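PDB 4C4K: obscurin, which is a giant muscle protein that probably helps organise the sarcomere, joining immunoglobulin domains to RhoGEF and protein kinase regions. Local coordinates for residues V18-A22 and I64-A68; C26-P32 and C77-N81; T33-W38 and L59-T63. All blocks are in the same frame, centred on the assembly; numbering follows the deposited sequence.

Overall arrangement
All three contacts lie in one immunoglobulin I-set domain, a sandwich of two antiparallel sheets. Interactions 2 and 3 both span the space between the sheets: strand 22-31 faces strand 73-80 in one, strand 35-40 faces strand 59-64 in the other. Their centres are about 8 Å apart, and strands 22-31 and 59-64 are neighbours in one sheet, 35-40 and 73-80 in the other. Interaction 1 joins the start of strand 22-31 to the end of strand 59-64 and runs on into the loops beside them, its centre about 26 Å from that of interaction 2 and 20 Å from that of interaction 3. Along the chain interaction 3 is nested within both others, whose segments alternate; the contacts between sheets bring distant residues into one core.

Interaction 1 of 3, residues V18-A22 and I64-A68; sequences VGKDA and ILDLA. With EDO (1,2-ethanediol), chain D; EDO (1,2-ethanediol), chain H.
Lys20 O accepts the backbone N-H of Leu67 at 2.8 Å, joining the loop before strand 22-31 to the loop after strand 59-64. Asp66, with left-handed helical backbone angles, turns the chain here, which helps bring Leu67 N to this acceptor. Next to it, Ala22 and Ile64 form an antiparallel hydrogen-bonded pair, Ala22 N to Ile64 O at 2.9 Å and Ile64 N to Ala22 O at 2.8 Å. The carboxylate of Asp21 supplies a further link. With CG beside its own backbone N (chi1 -48°), the carboxylate reaches back to residues 65-66, where OD1 takes the N-H of Asp66 at 3.2 Å from above the carboxylate plane, 41° out of it. A short acid suits this place: its carboxylate, close to its own backbone, accepts a main-chain N-H of the facing segment. Its other oxygen, OD2, accepts a hydrogen bond from O2 of a 1,2-ethanediol, probably from the crystallisation liquor. Leu67 adds the apolar part: CD2 meets the methyl of Ala22, CB, at 4.0 Å, while CD1 lies over the main chain near Asp21 N. The small alanine fits beneath the leucine, and Leu92 of strand 84-92 touches both. Main-chain bonds thus fix the two loops at the sheet end, while the Asp21 carboxylate takes up a peptide N-H that the strand pairing does not use.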
loop_
_atom_site.group_PDB
_atom_site.type_symbol
_atom_site.label_atom_id
_atom_site.label_comp_id
_atom_site.label_asym_id
_atom_site.label_seq_id
_atom_site.Cartn_x
_atom_site.Cartn_y
_atom_site.Cartn_z
ATOM N N VAL A 18 21.250 -11.899 -7.799
ATOM C CA VAL A 18 22.542 -11.299 -8.210
ATOM C C VAL A 18 22.333 -10.276 -9.380
ATOM O O VAL A 18 23.231 -10.060 -10.200
ATOM C CB VAL A 18 23.693 -12.330 -8.462
ATOM C CG1 VAL A 18 25.066 -11.680 -8.265
ATOM C CG2 VAL A 18 23.567 -13.557 -7.556
ATOM N N GLY A 19 21.152 -9.664 -9.423
ATOM C CA GLY A 19 20.782 -8.679 -10.438
ATOM C C GLY A 19 21.214 -7.254 -10.120
ATOM O O GLY A 19 21.473 -6.913 -8.965
ATOM N N LYS A 20 21.265 -6.409 -11.149
ATOM C CA LYS A 20 21.720 -5.022 -11.054
ATOM C C LYS A 20 20.586 -4.032 -11.217
ATOM O O LYS A 20 20.803 -2.820 -11.074
ATOM C CB LYS A 20 22.791 -4.756 -12.140
ATOM C CG LYS A 20 24.087 -5.539 -11.940
ATOM C CD LYS A 20 25.083 -5.262 -13.053
ATOM C CE LYS A 20 26.329 -6.110 -12.928
ATOM N NZ LYS A 20 27.260 -5.894 -14.066
ATOM N N ASP A 21 19.378 -4.529 -11.563
ATOM C CA ASP A 21 18.226 -3.661 -11.827
ATOM C C ASP A 21 16.952 -4.217 -11.226
ATOM O O ASP A 21 16.790 -5.442 -11.139
ATOM C CB ASP A 21 18.037 -3.480 -13.339
ATOM C CG ASP A 21 19.314 -3.133 -14.086
ATOM O OD1 ASP A 21 19.703 -1.954 -14.076
ATOM O OD2 ASP A 21 20.007 -4.064 -14.534
ATOM N N ALA A 22 16.023 -3.314 -10.850
ATOM C CA ALA A 22 14.751 -3.717 -10.296
ATOM C C ALA A 22 13.630 -2.973 -11.005
ATOM O O ALA A 22 13.839 -1.887 -11.508
ATOM C CB ALA A 22 14.709 -3.423 -8.795
ATOM N N ILE A 64 14.399 0.813 -11.407
ATOM C CA ILE A 64 15.629 1.323 -10.771
ATOM C C ILE A 64 16.795 0.641 -11.428
ATOM O O ILE A 64 16.873 -0.586 -11.386
ATOM C CB ILE A 64 15.609 1.129 -9.217
ATOM C CG1 ILE A 64 14.295 1.706 -8.637
ATOM C CG2 ILE A 64 16.843 1.789 -8.566
ATOM C CD1 ILE A 64 13.958 1.305 -7.148
ATOM N N LEU A 65 17.718 1.432 -12.011
ATOM C CA LEU A 65 18.862 0.903 -12.707
ATOM C C LEU A 65 20.104 0.996 -11.855
ATOM O O LEU A 65 20.219 1.904 -11.029
ATOM C CB LEU A 65 19.077 1.650 -14.026
ATOM C CG LEU A 65 17.901 1.650 -15.044
ATOM C CD1 LEU A 65 18.321 2.384 -16.323
ATOM C CD2 LEU A 65 17.497 0.211 -15.433
ATOM N N ASP A 66 21.037 0.065 -12.057
ATOM C CA ASP A 66 22.325 0.058 -11.366
ATOM C C ASP A 66 22.168 0.152 -9.847
ATOM O O ASP A 66 22.716 1.053 -9.221
ATOM C CB ASP A 66 23.236 1.174 -11.922
ATOM C CG ASP A 66 24.709 0.861 -11.790
ATOM O OD1 ASP A 66 25.045 -0.330 -11.548
ATOM O OD2 ASP A 66 25.533 1.796 -11.952
ATOM N N LEU A 67 21.369 -0.752 -9.278
ATOM C CA LEU A 67 21.048 -0.820 -7.844
ATOM C C LEU A 67 22.229 -0.601 -6.924
ATOM O O LEU A 67 23.293 -1.170 -7.134
ATOM C CB LEU A 67 20.429 -2.185 -7.498
ATOM C CG LEU A 67 19.068 -2.504 -8.094
ATOM C CD1 LEU A 67 18.766 -3.968 -7.925
ATOM C CD2 LEU A 67 17.974 -1.623 -7.475
ATOM N N ALA A 68 22.007 0.179 -5.871
ATOM C CA ALA A 68 22.990 0.444 -4.825
ATOM C C ALA A 68 22.343 -0.017 -3.529
ATOM O O ALA A 68 21.112 -0.101 -3.449
ATOM C CB ALA A 68 23.290 1.934 -4.758
HETATM C C1 EDO D . 20.155 -8.570 -14.219
HETATM O O1 EDO D . 21.047 -7.877 -15.080
HETATM C C2 EDO D . 18.763 -7.923 -14.323
HETATM O O2 EDO D . 18.884 -6.615 -13.830
HETATM C C1 EDO H . 19.368 -9.341 -6.028
HETATM O O1 EDO H . 19.684 -8.686 -7.242
HETATM C C2 EDO H . 19.215 -8.267 -4.939
HETATM O O2 EDO H . 20.369 -7.443 -4.936
#

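Interaction 2 of 3, residues C26-P32 and C77-N81; sequences CQIVGNP and CRARN
Two different first torsions turn the sulfurs of Cys26 and Cys77 toward each other: SG of Cys26 sits between its backbone N and carbonyl carbon, the crowded position (chi1 53°), whereas SG of Cys77 is anti to the backbone N (chi1 -174°). The sulfurs are 3.6 Å apart, SG to SG, too far for a disulfide, so the cysteines act here as compact apolar groups. Ile28 fills the space beside them with both its branches. CD1 rests on Cys77 SG at 3.7 Å, and CG2 meets CB of Ala79 at 3.6 Å; the small alanine admits the branched isoleucine between the sheets, and Pro34 touches both residues. At the far end the contact becomes polar. Asn81 ND2 donates to Pro32 O at 2.9 Å in an almost straight bond (172°), reaching a lone pair in the carbonyl plane from within its own amide plane. The amide is also held by Ser3 O, bonded to ND2, and by the N-H groups of Ile83 and Gly84, bonded to OD1, which fixes its rotation. Gly30 suits its place because a CB there would come within 3.2 Å of Asn81 ND2. Replacing Asn81 by an alanine removes the amide, and Pro32 O and Ser3 O would probably lose this donor and the N-H groups of Ile83 and Gly84 their acceptor. Facing cysteines on strands 22-31 and 73-80, the B and F strands, mark the core of the immunoglobulin fold, where many relatives close a disulfide.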
loop_
_atom_site.group_PDB
_atom_site.type_symbol
_atom_site.label_atom_id
_atom_site.label_comp_id
_atom_site.label_asym_id
_atom_site.label_seq_id
_atom_site.Cartn_x
_atom_site.Cartn_y
_atom_site.Cartn_z
ATOM N N CYS A 26 2.408 -1.697 -10.575
ATOM C CA CYS A 26 1.050 -1.936 -10.095
ATOM C C CYS A 26 0.008 -1.423 -11.064
ATOM O O CYS A 26 0.287 -0.576 -11.906
ATOM C CB CYS A 26 0.833 -1.384 -8.696
ATOM S SG CYS A 26 1.293 0.339 -8.532
ATOM N N GLN A 27 -1.196 -1.945 -10.930
ATOM C CA GLN A 27 -2.327 -1.614 -11.756
ATOM C C GLN A 27 -3.281 -0.798 -10.919
ATOM O O GLN A 27 -3.701 -1.241 -9.843
ATOM C CB GLN A 27 -2.985 -2.895 -12.255
ATOM C CG GLN A 27 -3.967 -2.623 -13.377
ATOM C CD GLN A 27 -4.412 -3.876 -14.067
ATOM O OE1 GLN A 27 -4.281 -4.990 -13.549
ATOM N NE2 GLN A 27 -4.945 -3.709 -15.258
ATOM N N ILE A 28 -3.564 0.429 -11.377
ATOM C CA ILE A 28 -4.390 1.396 -10.641
ATOM C C ILE A 28 -5.486 1.971 -11.551
ATOM O O ILE A 28 -5.183 2.392 -12.661
ATOM C CB ILE A 28 -3.495 2.557 -10.083
ATOM C CG1 ILE A 28 -2.328 2.058 -9.189
ATOM C CG2 ILE A 28 -4.343 3.598 -9.351
ATOM C CD1 ILE A 28 -1.145 3.029 -9.057
ATOM N N VAL A 29 -6.724 2.096 -11.034
ATOM C CA VAL A 29 -7.854 2.690 -11.765
ATOM C C VAL A 29 -8.508 3.761 -10.893
ATOM O O VAL A 29 -8.380 3.712 -9.671
ATOM C CB VAL A 29 -8.903 1.650 -12.279
ATOM C CG1 VAL A 29 -8.341 0.785 -13.418
ATOM C CG2 VAL A 29 -9.473 0.794 -11.141
ATOM N N GLY A 30 -9.191 4.700 -11.534
ATOM C CA GLY A 30 -9.892 5.788 -10.876
ATOM C C GLY A 30 -10.526 6.694 -11.896
ATOM O O GLY A 30 -10.108 6.701 -13.055
ATOM N N ASN A 31 -11.563 7.433 -11.485
ATOM C CA ASN A 31 -12.248 8.346 -12.394
ATOM C C ASN A 31 -12.473 9.696 -11.692
ATOM O O ASN A 31 -13.239 9.737 -10.726
ATOM C CB ASN A 31 -13.541 7.711 -12.935
ATOM C CG ASN A 31 -14.249 8.520 -13.995
ATOM O OD1 ASN A 31 -13.665 9.367 -14.680
ATOM N ND2 ASN A 31 -15.533 8.251 -14.165
ATOM N N PRO A 32 -11.752 10.788 -12.061
ATOM C CA PRO A 32 -10.766 10.943 -13.168
ATOM C C PRO A 32 -9.489 10.106 -12.997
ATOM O O PRO A 32 -9.213 9.615 -11.899
ATOM C CB PRO A 32 -10.424 12.444 -13.121
ATOM C CG PRO A 32 -11.592 13.081 -12.429
ATOM C CD PRO A 32 -11.956 12.076 -11.373
ATOM N N CYS A 77 3.514 3.498 -3.214
ATOM C CA CYS A 77 2.878 4.005 -4.415
ATOM C C CYS A 77 1.642 4.775 -3.988
ATOM O O CYS A 77 0.843 4.262 -3.199
ATOM C CB CYS A 77 2.531 2.886 -5.384
ATOM S SG CYS A 77 1.896 3.493 -6.962
ATOM N N ARG A 78 1.512 6.028 -4.463
ATOM C CA ARG A 78 0.409 6.919 -4.117
ATOM C C ARG A 78 -0.361 7.280 -5.381
ATOM O O ARG A 78 0.244 7.729 -6.348
ATOM C CB ARG A 78 0.952 8.171 -3.382
ATOM C CG ARG A 78 -0.094 9.230 -3.003
ATOM C CD ARG A 78 0.575 10.453 -2.384
ATOM N NE ARG A 78 -0.397 11.498 -2.051
ATOM C CZ ARG A 78 -0.380 12.740 -2.534
ATOM N NH1 ARG A 78 0.579 13.122 -3.372
ATOM N NH2 ARG A 78 -1.318 13.610 -2.177
ATOM N N ALA A 79 -1.684 7.045 -5.383
ATOM C CA ALA A 79 -2.541 7.370 -6.524
ATOM C C ALA A 79 -3.580 8.353 -6.024
ATOM O O ALA A 79 -4.231 8.097 -5.013
ATOM C CB ALA A 79 -3.214 6.113 -7.065
ATOM N N ARG A 80 -3.705 9.492 -6.687
ATOM C CA ARG A 80 -4.660 10.470 -6.225
ATOM C C ARG A 80 -5.501 11.131 -7.332
ATOM O O ARG A 80 -5.014 11.351 -8.433
ATOM C CB ARG A 80 -3.942 11.501 -5.335
ATOM C CG ARG A 80 -3.112 12.570 -6.023
ATOM C CD ARG A 80 -3.565 13.925 -5.502
ATOM N NE ARG A 80 -2.568 14.984 -5.685
ATOM C CZ ARG A 80 -2.462 15.743 -6.773
ATOM N NH1 ARG A 80 -3.270 15.550 -7.810
ATOM N NH2 ARG A 80 -1.539 16.693 -6.837
ATOM N N ASN A 81 -6.766 11.426 -7.032
ATOM C CA ASN A 81 -7.647 12.188 -7.928
ATOM C C ASN A 81 -8.524 13.086 -7.039
ATOM O O ASN A 81 -8.310 13.099 -5.820
ATOM C CB ASN A 81 -8.448 11.282 -8.903
ATOM C CG ASN A 81 -9.516 10.399 -8.293
ATOM O OD1 ASN A 81 -9.870 10.479 -7.103
ATOM N ND2 ASN A 81 -10.035 9.502 -9.105
#

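Interaction 3 of 3, residues T33-W38 and L59-T63; sequences TPQVSW and LYRLT. With EDO (1,2-ethanediol), chain G; EDO (1,2-ethanediol), chain F.
Strands 35-38 and 59-63 face each other from the two sheets, their axes 8.6 Å apart at closest and their directions only 25° from parallel, too far apart for main-chain pairing, so side chains meet in the gap. Val36 lays a methyl over the Tyr60 ring: CG2 lies 3.6 Å from the ring centroid and 16° off its normal, a CH-pi contact. The branching of valine suits this place, for CG1, anti to the backbone N (chi1 174°), also reaches the ring, near its CD2 and CG, while CG2 covers the side toward CE2 and CZ. Two residues further along each strand, Leu62 covers Trp38 in a similar CH-pi contact, but with its CB methylene. This CB stands almost on the normal of the five-membered ring, 3.8 Å from that ring's centroid, and CD2 slides along to Trp38 CB at 3.9 Å. Trp38 is the tryptophan of the C strand in the immunoglobulin fold, here placed against the E strand and also touching Cys77, so the large indole fills the centre of the sandwich. Its one polar atom, NE1, donates to O2 of a 1,2-ethanediol at 2.9 Å, and that O2 donates in turn to Arg61 O at 2.7 Å. This molecule, probably from the crystallisation liquor, lies at the indole edge and bridges the strands. Toward the loop at Thr33 the phenol end of Tyr60 comes near the backbone. A water in the plane of its ring donates to Pro34 O at 2.6 Å and makes a long, weak bond of 3.4 Å with Tyr60 OH. The methyl CG2 of Thr33 packs against the same hydroxyl.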
loop_
_atom_site.group_PDB
_atom_site.type_symbol
_atom_site.label_atom_id
_atom_site.label_comp_id
_atom_site.label_asym_id
_atom_site.label_seq_id
_atom_site.Cartn_x
_atom_site.Cartn_y
_atom_site.Cartn_z
ATOM N N THR A 33 -8.735 9.911 -14.092
ATOM C CA THR A 33 -7.486 9.143 -14.082
ATOM C C THR A 33 -6.537 9.713 -13.020
ATOM O O THR A 33 -6.295 10.926 -13.005
ATOM C CB THR A 33 -6.851 9.075 -15.481
ATOM O OG1 THR A 33 -7.786 8.457 -16.360
ATOM C CG2 THR A 33 -5.578 8.268 -15.485
ATOM N N PRO A 34 -6.071 8.872 -12.063
ATOM C CA PRO A 34 -5.287 9.425 -10.950
ATOM C C PRO A 34 -3.861 9.784 -11.309
ATOM O O PRO A 34 -3.275 9.156 -12.181
ATOM C CB PRO A 34 -5.292 8.296 -9.902
ATOM C CG PRO A 34 -5.498 7.037 -10.698
ATOM C CD PRO A 34 -6.353 7.428 -11.879
ATOM N N GLN A 35 -3.308 10.774 -10.591
ATOM C CA GLN A 35 -1.918 11.184 -10.648
ATOM C C GLN A 35 -1.206 10.150 -9.762
ATOM O O GLN A 35 -1.599 9.942 -8.605
ATOM C CB GLN A 35 -1.784 12.595 -10.046
ATOM C CG GLN A 35 -0.377 13.198 -10.121
ATOM C CD GLN A 35 -0.306 14.597 -9.540
ATOM O OE1 GLN A 35 -1.208 15.428 -9.713
ATOM N NE2 GLN A 35 0.793 14.901 -8.866
ATOM N N VAL A 36 -0.200 9.471 -10.308
ATOM C CA VAL A 36 0.515 8.422 -9.574
ATOM C C VAL A 36 1.957 8.822 -9.310
ATOM O O VAL A 36 2.642 9.279 -10.212
ATOM C CB VAL A 36 0.392 7.041 -10.276
ATOM C CG1 VAL A 36 1.243 5.962 -9.600
ATOM C CG2 VAL A 36 -1.072 6.608 -10.402
ATOM N N SER A 37 2.413 8.626 -8.082
ATOM C CA SER A 37 3.781 8.954 -7.701
ATOM C C SER A 37 4.326 7.888 -6.738
ATOM O O SER A 37 3.550 7.176 -6.106
ATOM C CB SER A 37 3.845 10.346 -7.060
ATOM O OG SER A 37 3.065 10.374 -5.880
ATOM N N TRP A 38 5.643 7.834 -6.595
ATOM C CA TRP A 38 6.340 6.891 -5.731
ATOM C C TRP A 38 7.107 7.657 -4.665
ATOM O O TRP A 38 7.667 8.715 -4.943
ATOM C CB TRP A 38 7.304 6.011 -6.564
ATOM C CG TRP A 38 6.607 5.135 -7.569
ATOM C CD1 TRP A 38 6.210 5.487 -8.825
ATOM C CD2 TRP A 38 6.217 3.764 -7.393
ATOM N NE1 TRP A 38 5.605 4.420 -9.447
ATOM C CE2 TRP A 38 5.595 3.349 -8.592
ATOM C CE3 TRP A 38 6.352 2.840 -6.343
ATOM C CZ2 TRP A 38 5.115 2.045 -8.778
ATOM C CZ3 TRP A 38 5.852 1.551 -6.518
ATOM C CH2 TRP A 38 5.255 1.160 -7.726
ATOM N N LEU A 59 -1.414 0.622 -15.934
ATOM C CA LEU A 59 -0.234 -0.004 -15.330
ATOM C C LEU A 59 0.851 1.067 -15.205
ATOM O O LEU A 59 1.116 1.803 -16.158
ATOM C CB LEU A 59 0.202 -1.271 -16.127
ATOM C CG LEU A 59 1.437 -2.125 -15.643
ATOM C CD1 LEU A 59 1.198 -2.776 -14.274
ATOM C CD2 LEU A 59 1.752 -3.251 -16.635
ATOM N N TYR A 60 1.384 1.219 -13.986
ATOM C CA TYR A 60 2.382 2.233 -13.595
ATOM C C TYR A 60 3.653 1.559 -13.120
ATOM O O TYR A 60 3.603 0.615 -12.337
ATOM C CB TYR A 60 1.818 3.149 -12.502
ATOM C CG TYR A 60 0.579 3.889 -12.951
ATOM C CD1 TYR A 60 -0.668 3.266 -12.947
ATOM C CD2 TYR A 60 0.648 5.208 -13.380
ATOM C CE1 TYR A 60 -1.818 3.949 -13.338
ATOM C CE2 TYR A 60 -0.498 5.901 -13.781
ATOM C CZ TYR A 60 -1.725 5.257 -13.777
ATOM O OH TYR A 60 -2.863 5.918 -14.167
ATOM N N ARG A 61 4.790 2.078 -13.566
ATOM C CA ARG A 61 6.083 1.472 -13.308
ATOM C C ARG A 61 7.132 2.456 -12.782
ATOM O O ARG A 61 7.203 3.618 -13.200
ATOM C CB ARG A 61 6.574 0.824 -14.623
ATOM C CG ARG A 61 7.853 -0.026 -14.544
ATOM C CD ARG A 61 8.119 -0.802 -15.846
ATOM N NE ARG A 61 6.930 -1.589 -16.208
ATOM C CZ ARG A 61 6.570 -2.735 -15.634
ATOM N NH1 ARG A 61 7.364 -3.320 -14.741
ATOM N NH2 ARG A 61 5.443 -3.335 -15.991
ATOM N N LEU A 62 7.964 1.940 -11.869
ATOM C CA LEU A 62 9.188 2.527 -11.365
ATOM C C LEU A 62 10.303 1.511 -11.603
ATOM O O LEU A 62 10.313 0.459 -10.967
ATOM C CB LEU A 62 9.115 2.901 -9.873
ATOM C CG LEU A 62 10.465 3.392 -9.247
ATOM C CD1 LEU A 62 11.077 4.578 -10.060
ATOM C CD2 LEU A 62 10.282 3.757 -7.790
ATOM N N THR A 63 11.247 1.823 -12.516
ATOM C CA THR A 63 12.386 0.938 -12.759
ATOM C C THR A 63 13.605 1.585 -12.138
ATOM O O THR A 63 13.822 2.770 -12.331
ATOM C CB THR A 63 12.597 0.683 -14.269
ATOM O OG1 THR A 63 11.439 0.024 -14.770
ATOM C CG2 THR A 63 13.831 -0.176 -14.551
HETATM C C1 EDO G . 4.685 0.869 -18.144
HETATM O O1 EDO G . 6.041 0.487 -18.113
HETATM C C2 EDO G . 3.934 -0.196 -17.368
HETATM O O2 EDO G . 4.223 -1.479 -17.939
HETATM C C1 EDO F . 4.319 6.860 -13.626
HETATM O O1 EDO F . 3.524 8.029 -13.618
HETATM C C2 EDO F . 4.361 6.302 -12.192
HETATM O O2 EDO F . 5.123 5.112 -12.208
HETATM O O HOH W 1 -1.998 9.221 -14.433
#